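Side-chain contact in DegT/DnrJ/EryC1/StrS aminotransferase (Brucella abortus 2308, PDB 4QGR), which probably transfers amino groups with the help of the cofactor pyridoxal phosphate: residues 259-262 and 263-267. Residues are numbered along the deposited sequence; the frame is centred on the assembly and turned at random.
Sequences ILED and EMEAR
Glu261 and Glu265, one helical turn apart, illustrate how like charges on a helix surface can be reconciled by a shared donor. Their OE2 atoms stand 4.4 Å apart, and a single water donates to both, at 2.6 Å from Glu261 OE2 and 2.5 Å from Glu265 OE2. Glu261 is further tied to Arg292 by a salt bridge and to Tyr54 by a hydrogen bond, which should offset the repulsion. Asp262 OD1 also approaches Glu265 OE1, at 3.7 Å, the two carboxylate planes turned 62° apart; a salt bridge from Asp262 OD2 to Arg20 probably eases this second pairing.

The apolar contact is that of Leu260 and Met264, which run side by side in the same direction; bends at chi2 (-67°) and chi3 bring the methionine CE alongside the leucine, 3.8 Å from its CD1. Elsewhere a carboxylate lies along an aliphatic side chain: the extended chain of Glu263 passes its CG close by the carbonyl oxygen of Ile259 and brings OE2 to 3.4 Å from Ile259 CD1; this buried oxygen is satisfied by Tyr361 and Gln17.

Beneath these side chains run the i to i+4 backbone bonds of an alpha-helix, the Met264 N to Leu260 O bond measuring 2.8 Å.

The turns belong to the long helix 247-278: Ile259 and Glu263 pack against helix 14-20, whereas Met264 meets Pro200, its side chain about 14 Å from the bound pyridoxal phosphate.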
loop_
_atom_site.group_PDB
_atom_site.type_symbol
_atom_site.label_atom_id
_atom_site.label_comp_id
_atom_site.label_asym_id
_atom_site.label_seq_id
_atom_site.Cartn_x
_atom_site.Cartn_y
_atom_site.Cartn_z
ATOM N N ILE A 259 -17.759 8.527 16.812
ATOM C CA ILE A 259 -18.079 9.947 16.889
ATOM C C ILE A 259 -18.337 10.631 15.559
ATOM O O ILE A 259 -18.633 11.849 15.518
ATOM C CB ILE A 259 -17.000 10.767 17.661
ATOM C CG1 ILE A 259 -15.661 10.787 16.934
ATOM C CG2 ILE A 259 -16.841 10.271 19.110
ATOM C CD1 ILE A 259 -14.642 11.670 17.595
ATOM N N LEU A 260 -18.267 9.871 14.466
ATOM C CA LEU A 260 -18.398 10.447 13.124
ATOM C C LEU A 260 -19.764 11.107 12.911
ATOM O O LEU A 260 -19.853 12.224 12.387
ATOM C CB LEU A 260 -18.147 9.367 12.053
ATOM C CG LEU A 260 -18.265 9.791 10.594
ATOM C CD1 LEU A 260 -17.252 10.876 10.268
ATOM C CD2 LEU A 260 -18.067 8.592 9.683
ATOM N N GLU A 261 -20.838 10.450 13.311
ATOM C CA GLU A 261 -22.156 11.027 13.063
ATOM C C GLU A 261 -22.342 12.359 13.764
ATOM O O GLU A 261 -22.848 13.271 13.167
ATOM C CB GLU A 261 -23.287 10.043 13.411
ATOM C CG GLU A 261 -24.671 10.577 13.102
ATOM C CD GLU A 261 -25.009 10.720 11.628
ATOM O OE1 GLU A 261 -24.232 10.299 10.755
ATOM O OE2 GLU A 261 -26.077 11.308 11.325
ATOM N N ASP A 262 -21.886 12.490 15.017
ATOM C CA ASP A 262 -22.003 13.779 15.722
ATOM C C ASP A 262 -21.116 14.850 15.030
ATOM O O ASP A 262 -21.507 16.013 14.858
ATOM C CB ASP A 262 -21.627 13.609 17.192
ATOM C CG ASP A 262 -21.859 14.833 17.980
ATOM O OD1 ASP A 262 -23.029 15.107 18.313
ATOM O OD2 ASP A 262 -20.886 15.521 18.322
ATOM N N GLU A 263 -19.911 14.438 14.628
ATOM C CA GLU A 263 -19.036 15.306 13.854
ATOM C C GLU A 263 -19.657 15.785 12.532
ATOM O O GLU A 263 -19.394 16.904 12.107
ATOM C CB GLU A 263 -17.729 14.590 13.532
ATOM C CG GLU A 263 -16.805 14.484 14.731
ATOM C CD GLU A 263 -15.478 13.840 14.412
ATOM O OE1 GLU A 263 -15.376 13.122 13.378
ATOM O OE2 GLU A 263 -14.497 14.070 15.156
ATOM N N MET A 264 -20.401 14.902 11.857
ATOM C CA MET A 264 -21.170 15.295 10.645
ATOM C C MET A 264 -22.246 16.341 10.945
ATOM O O MET A 264 -22.431 17.304 10.173
ATOM C CB MET A 264 -21.772 14.069 9.951
ATOM C CG MET A 264 -20.699 13.255 9.247
ATOM S SD MET A 264 -19.982 14.148 7.851
ATOM C CE MET A 264 -18.252 13.741 7.939
ATOM N N GLU A 265 -22.902 16.218 12.094
ATOM C CA GLU A 265 -23.840 17.275 12.490
ATOM C C GLU A 265 -23.107 18.587 12.663
ATOM O O GLU A 265 -23.603 19.653 12.246
ATOM C CB GLU A 265 -24.616 16.878 13.762
ATOM C CG GLU A 265 -25.448 15.618 13.543
ATOM C CD GLU A 265 -26.020 15.031 14.837
ATOM O OE1 GLU A 265 -25.818 15.621 15.924
ATOM O OE2 GLU A 265 -26.685 13.970 14.762
ATOM N N ALA A 266 -21.940 18.531 13.302
ATOM C CA ALA A 266 -21.149 19.713 13.541
ATOM C C ALA A 266 -20.685 20.350 12.243
ATOM O O ALA A 266 -20.778 21.546 12.067
ATOM C CB ALA A 266 -19.937 19.386 14.426
ATOM N N ARG A 267 -20.185 19.529 11.328
ATOM C CA ARG A 267 -19.722 20.039 10.037
ATOM C C ARG A 267 -20.871 20.752 9.293
ATOM O O ARG A 267 -20.682 21.839 8.769
ATOM C CB ARG A 267 -19.151 18.913 9.206
ATOM C CG ARG A 267 -17.844 18.320 9.697
ATOM C CD ARG A 267 -17.509 16.965 9.042
ATOM N NE ARG A 267 -16.184 16.486 9.437
ATOM C CZ ARG A 267 -15.018 16.907 8.918
ATOM N NH1 ARG A 267 -14.987 17.756 7.906
ATOM N NH2 ARG A 267 -13.872 16.451 9.401
HETATM O O HOH W 1 -27.643 12.493 13.020
#